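Cephalosporin acylase (Bacillus halodurans, PDB 2NLZ) probably acts as an N-terminal nucleophile amidohydrolase of the gamma-glutamyltranspeptidase family, although its own substrate is not established. Local coordinates at residues D[119-133]-D[239-251]. The protein carries 1 engineered substitution. Sequence-based numbering, arbitrary orientation.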
ATOM      1  N   VAL D 119     -27.454 -31.442  23.456  1.00 24.76           N
ATOM      2  CA  VAL D 119     -28.084 -30.558  24.450  1.00 31.37           C
ATOM      3  C   VAL D 119     -27.383 -29.202  24.509  1.00 32.78           C
ATOM      4  O   VAL D 119     -26.159 -29.135  24.635  1.00 34.36           O
ATOM      5  CB  VAL D 119     -28.290 -31.192  25.887  1.00 34.68           C
ATOM      6  CG1 VAL D 119     -29.167 -32.416  25.806  1.00 37.82           C
ATOM      7  CG2 VAL D 119     -26.989 -31.547  26.567  1.00 40.08           C
ATOM      8  N   PRO D 120     -28.162 -28.119  24.330  1.00 26.93           N
ATOM      9  CA  PRO D 120     -27.656 -26.762  24.449  1.00 26.35           C
ATOM     10  C   PRO D 120     -27.180 -26.486  25.865  1.00 28.59           C
ATOM     11  O   PRO D 120     -27.990 -26.454  26.784  1.00 28.97           O
ATOM     12  CB  PRO D 120     -28.888 -25.902  24.148  1.00 24.84           C
ATOM     13  CG  PRO D 120     -29.797 -26.774  23.395  1.00 22.12           C
ATOM     14  CD  PRO D 120     -29.587 -28.137  23.961  1.00 24.60           C
ATOM     15  N   GLY D 121     -25.876 -26.286  26.034  1.00 30.48           N
ATOM     16  CA  GLY D 121     -25.302 -26.044  27.356  1.00 23.64           C
ATOM     17  C   GLY D 121     -25.198 -24.603  27.855  1.00 31.18           C
ATOM     18  O   GLY D 121     -24.948 -24.365  29.046  1.00 30.57           O
ATOM     19  N   ALA D 122     -25.393 -23.642  26.954  1.00 27.15           N
ATOM     20  CA  ALA D 122     -25.169 -22.226  27.261  1.00 24.73           C
ATOM     21  C   ALA D 122     -26.077 -21.625  28.337  1.00 29.73           C
ATOM     22  O   ALA D 122     -25.570 -20.960  29.242  1.00 30.45           O
ATOM     23  CB  ALA D 122     -25.180 -21.362  25.984  1.00 28.71           C
ATOM     24  N   PRO D 123     -27.409 -21.840  28.254  1.00 27.99           N
ATOM     25  CA  PRO D 123     -28.227 -21.267  29.325  1.00 24.70           C
ATOM     26  C   PRO D 123     -27.818 -21.723  30.732  1.00 29.96           C
ATOM     27  O   PRO D 123     -27.812 -20.913  31.658  1.00 31.55           O
ATOM     28  CB  PRO D 123     -29.640 -21.739  28.981  1.00 24.88           C
ATOM     29  CG  PRO D 123     -29.604 -21.984  27.528  1.00 21.26           C
ATOM     30  CD  PRO D 123     -28.244 -22.539  27.259  1.00 21.71           C
ATOM     31  N   GLY D 124     -27.450 -22.991  30.877  1.00 31.08           N
ATOM     32  CA  GLY D 124     -26.967 -23.511  32.158  1.00 36.81           C
ATOM     33  C   GLY D 124     -25.647 -22.887  32.563  1.00 37.90           C
ATOM     34  O   GLY D 124     -25.422 -22.581  33.743  1.00 39.73           O
ATOM     35  N   ALA D 125     -24.776 -22.689  31.576  1.00 39.57           N
ATOM     36  CA  ALA D 125     -23.506 -22.006  31.799  1.00 36.73           C
ATOM     37  C   ALA D 125     -23.706 -20.571  32.273  1.00 33.46           C
ATOM     38  O   ALA D 125     -22.952 -20.089  33.106  1.00 36.80           O
ATOM     39  CB  ALA D 125     -22.658 -22.042  30.551  1.00 34.92           C
ATOM     40  N   TRP D 126     -24.726 -19.902  31.750  1.00 27.36           N
ATOM     41  CA  TRP D 126     -25.057 -18.559  32.202  1.00 32.22           C
ATOM     42  C   TRP D 126     -25.367 -18.584  33.690  1.00 32.69           C
ATOM     43  O   TRP D 126     -24.731 -17.885  34.471  1.00 36.64           O
ATOM     44  CB  TRP D 126     -26.261 -17.985  31.440  1.00 31.68           C
ATOM     45  CG  TRP D 126     -26.093 -17.856  29.950  1.00 27.10           C
ATOM     46  CD1 TRP D 126     -24.924 -17.720  29.261  1.00 30.12           C
ATOM     47  CD2 TRP D 126     -27.142 -17.811  28.970  1.00 23.61           C
ATOM     48  NE1 TRP D 126     -25.177 -17.623  27.910  1.00 32.98           N
ATOM     49  CE2 TRP D 126     -26.531 -17.672  27.707  1.00 29.04           C
ATOM     50  CE3 TRP D 126     -28.541 -17.881  29.039  1.00 33.60           C
ATOM     51  CZ2 TRP D 126     -27.271 -17.602  26.519  1.00 32.49           C
ATOM     52  CZ3 TRP D 126     -29.271 -17.821  27.859  1.00 26.38           C
ATOM     53  CH2 TRP D 126     -28.633 -17.679  26.618  1.00 31.01           C
ATOM     54  N   ALA D 127     -26.340 -19.408  34.068  1.00 34.08           N
ATOM     55  CA  ALA D 127     -26.806 -19.521  35.452  1.00 34.52           C
ATOM     56  C   ALA D 127     -25.698 -19.862  36.452  1.00 36.94           C
ATOM     57  O   ALA D 127     -25.558 -19.183  37.479  1.00 35.51           O
ATOM     58  CB  ALA D 127     -27.926 -20.539  35.546  1.00 36.33           C
ATOM     59  N   GLU D 128     -24.924 -20.906  36.147  1.00 30.50           N
ATOM     60  CA  GLU D 128     -23.810 -21.318  36.996  1.00 27.95           C
ATOM     61  C   GLU D 128     -22.734 -20.244  37.144  1.00 28.68           C
ATOM     62  O   GLU D 128     -22.124 -20.118  38.206  1.00 33.61           O
ATOM     63  CB  GLU D 128     -23.178 -22.615  36.490  1.00 28.18           C
ATOM     64  CG  GLU D 128     -23.614 -23.869  37.256  1.00 53.74           C
ATOM     65  CD  GLU D 128     -22.957 -24.018  38.620  1.00 56.61           C
ATOM     66  OE1 GLU D 128     -21.765 -23.684  38.763  1.00 37.33           O
ATOM     67  OE2 GLU D 128     -23.641 -24.488  39.551  1.00 74.40           O
ATOM     68  N   LEU D 129     -22.511 -19.478  36.081  1.00 29.75           N
ATOM     69  CA  LEU D 129     -21.548 -18.392  36.109  1.00 31.47           C
ATOM     70  C   LEU D 129     -22.035 -17.301  37.055  1.00 32.87           C
ATOM     71  O   LEU D 129     -21.250 -16.743  37.819  1.00 31.19           O
ATOM     72  CB  LEU D 129     -21.366 -17.830  34.704  1.00 36.30           C
ATOM     73  CG  LEU D 129     -19.982 -17.496  34.151  1.00 33.92           C
ATOM     74  CD1 LEU D 129     -18.879 -18.191  34.904  1.00 37.58           C
ATOM     75  CD2 LEU D 129     -19.940 -17.900  32.685  1.00 35.28           C
ATOM     76  N   ALA D 130     -23.339 -17.029  37.006  1.00 34.02           N
ATOM     77  CA  ALA D 130     -23.968 -16.006  37.837  1.00 40.02           C
ATOM     78  C   ALA D 130     -23.955 -16.412  39.300  1.00 48.73           C
ATOM     79  O   ALA D 130     -23.510 -15.646  40.159  1.00 51.74           O
ATOM     80  CB  ALA D 130     -25.392 -15.750  37.376  1.00 35.57           C
ATOM     81  N   LYS D 131     -24.442 -17.626  39.560  1.00 48.82           N
ATOM     82  CA  LYS D 131     -24.520 -18.180  40.903  1.00 52.07           C
ATOM     83  C   LYS D 131     -23.158 -18.185  41.594  1.00 49.21           C
ATOM     84  O   LYS D 131     -23.042 -17.789  42.752  1.00 48.30           O
ATOM     85  CB  LYS D 131     -25.122 -19.598  40.861  1.00 55.02           C
ATOM     86  CG  LYS D 131     -25.160 -20.343  42.212  1.00 64.33           C
ATOM     87  CD  LYS D 131     -26.272 -21.406  42.278  1.00 73.31           C
ATOM     88  CE  LYS D 131     -25.847 -22.761  41.708  1.00 79.91           C
ATOM     89  NZ  LYS D 131     -25.042 -23.557  42.674  1.00 72.52           N
ATOM     90  N   MET D 132     -22.123 -18.596  40.872  1.00 46.20           N
ATOM     91  CA  MET D 132     -20.845 -18.832  41.509  1.00 40.87           C
ATOM     92  C   MET D 132     -19.987 -17.582  41.666  1.00 38.98           C
ATOM     93  O   MET D 132     -19.347 -17.404  42.704  1.00 37.19           O
ATOM     94  CB  MET D 132     -20.073 -19.941  40.786  1.00 47.34           C
ATOM     95  CG  MET D 132     -19.132 -20.751  41.686  1.00 60.80           C
ATOM     96  SD  MET D 132     -19.842 -22.281  42.345  1.00 71.47           S
ATOM     97  CE  MET D 132     -20.817 -21.695  43.739  1.00 76.14           C
ATOM     98  N   TYR D 133     -19.973 -16.710  40.660  1.00 39.02           N
ATOM     99  CA  TYR D 133     -19.038 -15.571  40.669  1.00 31.84           C
ATOM    100  C   TYR D 133     -19.631 -14.217  40.308  1.00 27.22           C
ATOM    101  O   TYR D 133     -18.908 -13.229  40.279  1.00 28.13           O
ATOM    102  CB  TYR D 133     -17.818 -15.852  39.772  1.00 33.57           C
ATOM    103  CG  TYR D 133     -17.059 -17.098  40.156  1.00 33.27           C
ATOM    104  CD1 TYR D 133     -16.314 -17.145  41.335  1.00 39.39           C
ATOM    105  CD2 TYR D 133     -17.103 -18.243  39.353  1.00 32.77           C
ATOM    106  CE1 TYR D 133     -15.621 -18.285  41.699  1.00 38.33           C
ATOM    107  CE2 TYR D 133     -16.412 -19.396  39.712  1.00 38.00           C
ATOM    108  CZ  TYR D 133     -15.677 -19.411  40.887  1.00 45.50           C
ATOM    109  OH  TYR D 133     -14.994 -20.554  41.241  1.00 36.98           O
ATOM    110  N   LEU D 239     -33.423 -35.867  20.994  1.00 46.96           N
ATOM    111  CA  LEU D 239     -33.365 -35.024  22.175  1.00 42.71           C
ATOM    112  C   LEU D 239     -34.606 -35.178  23.064  1.00 47.54           C
ATOM    113  O   LEU D 239     -35.731 -34.938  22.623  1.00 46.35           O
ATOM    114  CB  LEU D 239     -33.209 -33.574  21.724  1.00 39.87           C
ATOM    115  CG  LEU D 239     -32.284 -32.636  22.500  1.00 36.60           C
ATOM    116  CD1 LEU D 239     -33.056 -31.581  23.249  1.00 31.03           C
ATOM    117  CD2 LEU D 239     -31.401 -33.413  23.437  1.00 31.56           C
ATOM    118  N   THR D 240     -34.400 -35.584  24.315  1.00 52.40           N
ATOM    119  CA  THR D 240     -35.510 -35.804  25.239  1.00 57.45           C
ATOM    120  C   THR D 240     -35.460 -34.860  26.436  1.00 58.94           C
ATOM    121  O   THR D 240     -34.467 -34.148  26.626  1.00 56.86           O
ATOM    122  CB  THR D 240     -35.539 -37.256  25.766  1.00 63.70           C
ATOM    123  OG1 THR D 240     -34.368 -37.505  26.557  1.00 64.95           O
ATOM    124  CG2 THR D 240     -35.613 -38.261  24.615  1.00 61.74           C
ATOM    125  N   LYS D 241     -36.538 -34.864  27.229  1.00 61.94           N
ATOM    126  CA  LYS D 241     -36.609 -34.164  28.511  1.00 62.22           C
ATOM    127  C   LYS D 241     -35.433 -34.560  29.374  1.00 61.65           C
ATOM    128  O   LYS D 241     -34.746 -33.701  29.925  1.00 61.65           O
ATOM    129  CB  LYS D 241     -37.868 -34.568  29.272  1.00 67.91           C
ATOM    130  CG  LYS D 241     -39.136 -33.842  28.921  1.00 80.19           C
ATOM    131  CD  LYS D 241     -40.285 -34.437  29.723  1.00 83.18           C
ATOM    132  CE  LYS D 241     -41.626 -34.223  29.042  1.00 88.25           C
ATOM    133  NZ  LYS D 241     -42.694 -35.063  29.656  1.00 84.73           N
ATOM    134  N   GLU D 242     -35.215 -35.871  29.480  1.00 65.48           N
ATOM    135  CA  GLU D 242     -34.238 -36.451  30.400  1.00 73.65           C
ATOM    136  C   GLU D 242     -32.796 -36.152  30.009  1.00 68.60           C
ATOM    137  O   GLU D 242     -31.911 -36.133  30.869  1.00 69.58           O
ATOM    138  CB  GLU D 242     -34.460 -37.959  30.544  1.00 79.44           C
ATOM    139  CG  GLU D 242     -35.711 -38.319  31.330  1.00 97.02           C
ATOM    140  CD  GLU D 242     -36.502 -39.439  30.678  1.00110.68           C
ATOM    141  OE1 GLU D 242     -36.111 -40.617  30.822  1.00117.10           O
ATOM    142  OE2 GLU D 242     -37.521 -39.138  30.020  1.00113.09           O
ATOM    143  N   ASP D 243     -32.570 -35.920  28.718  1.00 62.43           N
ATOM    144  CA  ASP D 243     -31.265 -35.488  28.225  1.00 53.83           C
ATOM    145  C   ASP D 243     -30.941 -34.104  28.762  1.00 48.85           C
ATOM    146  O   ASP D 243     -29.842 -33.861  29.255  1.00 47.63           O
ATOM    147  CB  ASP D 243     -31.250 -35.472  26.701  1.00 49.69           C
ATOM    148  CG  ASP D 243     -31.017 -36.843  26.106  1.00 50.14           C
ATOM    149  OD1 ASP D 243     -30.172 -37.586  26.649  1.00 43.61           O
ATOM    150  OD2 ASP D 243     -31.674 -37.168  25.091  1.00 50.09           O
ATOM    151  N   LEU D 244     -31.918 -33.212  28.669  1.00 41.09           N
ATOM    152  CA  LEU D 244     -31.800 -31.859  29.196  1.00 40.67           C
ATOM    153  C   LEU D 244     -31.741 -31.865  30.723  1.00 41.59           C
ATOM    154  O   LEU D 244     -30.924 -31.164  31.318  1.00 45.63           O
ATOM    155  CB  LEU D 244     -32.974 -30.989  28.718  1.00 32.48           C
ATOM    156  CG  LEU D 244     -33.211 -30.832  27.214  1.00 27.56           C
ATOM    157  CD1 LEU D 244     -34.560 -30.199  26.899  1.00 24.53           C
ATOM    158  CD2 LEU D 244     -32.073 -30.039  26.561  1.00 26.33           C
ATOM    159  N   ALA D 245     -32.600 -32.676  31.339  1.00 46.91           N
ATOM    160  CA  ALA D 245     -32.758 -32.726  32.796  1.00 49.31           C
ATOM    161  C   ALA D 245     -31.471 -32.983  33.575  1.00 49.79           C
ATOM    162  O   ALA D 245     -31.245 -32.366  34.618  1.00 50.25           O
ATOM    163  CB  ALA D 245     -33.812 -33.750  33.184  1.00 51.20           C
ATOM    164  N   CYS D 246     -30.625 -33.885  33.085  1.00 52.94           N
ATOM    165  CA  CYS D 246     -29.375 -34.143  33.793  1.00 59.75           C
ATOM    166  C   CYS D 246     -28.145 -33.510  33.149  1.00 53.61           C
ATOM    167  O   CYS D 246     -27.018 -33.963  33.364  1.00 59.56           O
ATOM    168  CB  CYS D 246     -29.173 -35.633  34.138  1.00 66.58           C
ATOM    169  SG  CYS D 246     -29.356 -36.814  32.802  1.00 72.89           S
ATOM    170  N   TYR D 247     -28.354 -32.447  32.380  1.00 47.69           N
ATOM    171  CA  TYR D 247     -27.228 -31.623  31.993  1.00 47.53           C
ATOM    172  C   TYR D 247     -26.819 -30.714  33.149  1.00 47.53           C
ATOM    173  O   TYR D 247     -27.650 -30.027  33.740  1.00 50.72           O
ATOM    174  CB  TYR D 247     -27.524 -30.773  30.751  1.00 47.71           C
ATOM    175  CG  TYR D 247     -26.509 -29.653  30.561  1.00 49.92           C
ATOM    176  CD1 TYR D 247     -25.209 -29.919  30.131  1.00 41.50           C
ATOM    177  CD2 TYR D 247     -26.838 -28.337  30.854  1.00 37.95           C
ATOM    178  CE1 TYR D 247     -24.283 -28.893  29.983  1.00 35.38           C
ATOM    179  CE2 TYR D 247     -25.922 -27.313  30.706  1.00 35.45           C
ATOM    180  CZ  TYR D 247     -24.653 -27.595  30.275  1.00 42.87           C
ATOM    181  OH  TYR D 247     -23.757 -26.567  30.136  1.00 42.37           O
ATOM    182  N   ARG D 248     -25.575 -30.724  33.566  1.00 47.04           N
ATOM    183  CA  ARG D 248     -25.045 -29.542  34.202  1.00 52.09           C
ATOM    184  C   ARG D 248     -23.747 -29.070  33.620  1.00 48.43           C
ATOM    185  O   ARG D 248     -22.951 -29.835  33.118  1.00 48.17           O
ATOM    186  CB  ARG D 248     -24.959 -29.649  35.729  1.00 63.75           C
ATOM    187  CG  ARG D 248     -25.451 -30.927  36.354  1.00 88.63           C
ATOM    188  CD  ARG D 248     -26.606 -30.791  37.360  1.00113.71           C
ATOM    189  NE  ARG D 248     -27.093 -29.436  37.530  1.00133.15           N
ATOM    190  CZ  ARG D 248     -28.232 -29.101  38.128  1.00135.38           C
ATOM    191  NH1 ARG D 248     -29.035 -30.025  38.628  1.00136.17           N
ATOM    192  NH2 ARG D 248     -28.572 -27.829  38.230  1.00133.48           N
ATOM    193  N   PRO D 249     -23.551 -27.778  33.660  1.00 41.49           N
ATOM    194  CA  PRO D 249     -22.258 -27.217  33.291  1.00 40.78           C
ATOM    195  C   PRO D 249     -21.198 -27.763  34.238  1.00 40.26           C
ATOM    196  O   PRO D 249     -21.463 -27.936  35.431  1.00 40.04           O
ATOM    197  CB  PRO D 249     -22.444 -25.702  33.471  1.00 35.81           C
ATOM    198  CG  PRO D 249     -23.726 -25.517  34.149  1.00 39.08           C
ATOM    199  CD  PRO D 249     -24.546 -26.747  33.993  1.00 35.85           C
ATOM    200  N   GLU D 250     -20.025 -28.074  33.700  1.00 39.69           N
ATOM    201  CA  GLU D 250     -18.971 -28.707  34.479  1.00 43.07           C
ATOM    202  C   GLU D 250     -17.809 -27.745  34.661  1.00 42.33           C
ATOM    203  O   GLU D 250     -17.236 -27.262  33.683  1.00 43.83           O
ATOM    204  CB  GLU D 250     -18.514 -30.010  33.799  1.00 42.63           C
ATOM    205  CG  GLU D 250     -17.248 -30.653  34.379  1.00 47.10           C
ATOM    206  CD  GLU D 250     -16.930 -32.001  33.745  1.00 50.51           C
ATOM    207  OE1 GLU D 250     -17.874 -32.783  33.516  1.00 62.18           O
ATOM    208  OE2 GLU D 250     -15.742 -32.284  33.481  1.00 52.74           O
ATOM    209  N   TRP D 251     -17.480 -27.446  35.913  1.00 43.04           N
ATOM    210  CA  TRP D 251     -16.243 -26.733  36.189  1.00 43.08           C
ATOM    211  C   TRP D 251     -15.099 -27.696  35.955  1.00 42.95           C
ATOM    212  O   TRP D 251     -15.041 -28.774  36.547  1.00 45.65           O
ATOM    213  CB  TRP D 251     -16.210 -26.181  37.607  1.00 41.65           C
ATOM    214  CG  TRP D 251     -17.180 -25.093  37.799  1.00 37.68           C
ATOM    215  CD1 TRP D 251     -18.411 -25.185  38.384  1.00 38.48           C
ATOM    216  CD2 TRP D 251     -17.028 -23.737  37.389  1.00 38.67           C
ATOM    217  NE1 TRP D 251     -19.030 -23.961  38.371  1.00 40.27           N
ATOM    218  CE2 TRP D 251     -18.202 -23.051  37.767  1.00 37.45           C
ATOM    219  CE3 TRP D 251     -16.011 -23.031  36.745  1.00 38.90           C
ATOM    220  CZ2 TRP D 251     -18.388 -21.691  37.523  1.00 38.52           C
ATOM    221  CZ3 TRP D 251     -16.195 -21.678  36.502  1.00 42.57           C
ATOM    222  CH2 TRP D 251     -17.379 -21.023  36.890  1.00 40.51           C
TER
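Trp-251, at the start of strand 250-259, lies against the C-terminal half of helix 122-133 and buries the largest area in this contact. Its indole NE1 gives a hydrogen bond to Glu-128 OE1 (2.8 Å). The oxygen sits close to the ring plane and is met nearly along its C-O axis, while the carboxylate is turned steeply from the indole. A bend at chi2 (-76°) brings the Glu-128 carboxylate back to the indole, and its other oxygen, OE2, forms a salt bridge with Lys-131 one turn on. At the benzene end of the indole, Tyr-133 points its CE2 edge at the face of Trp-251 in an offset edge-to-face pair, with planes at 88°; Leu-129 CD1 and Met-132 CB also touch this end, and Met-132 SD makes an oblique Met-aromatic contact. Tyr-133 also stacks on His-83.

Pro-249 lies along the middle of the helix, its CG against Glu-128 CG and the carbonyl oxygen of Gly-124. Tyr-247 comes next, its ring reaching Gly-121 and Gly-124, where no side chain intervenes. Its OH donates a weak hydrogen bond to Gly-121 O (2.7 Å), a carbonyl that also accepts the helical bond from Ala-125 N.

Beyond the helix start, Val-119 packs on helix 241-245 and the residues leading into it: CG1 meets Leu-239 CD2 (3.4 Å), Leu-244 CD2 and the Asp-243 backbone, and CG2 lies near Tyr-247 CB. Helix 241-245 opens with a Thr-240/Asp-243 capping box, and Asp-243 OD1 is bound by Met-93 N. Through Tyr-247, Pro-249 and Trp-251, the connection from this capped helix into strand 250-259 follows helix 122-133, which also packs on strand 71-78, a helix-on-sheet arrangement consistent with the layered Ntn-hydrolase fold.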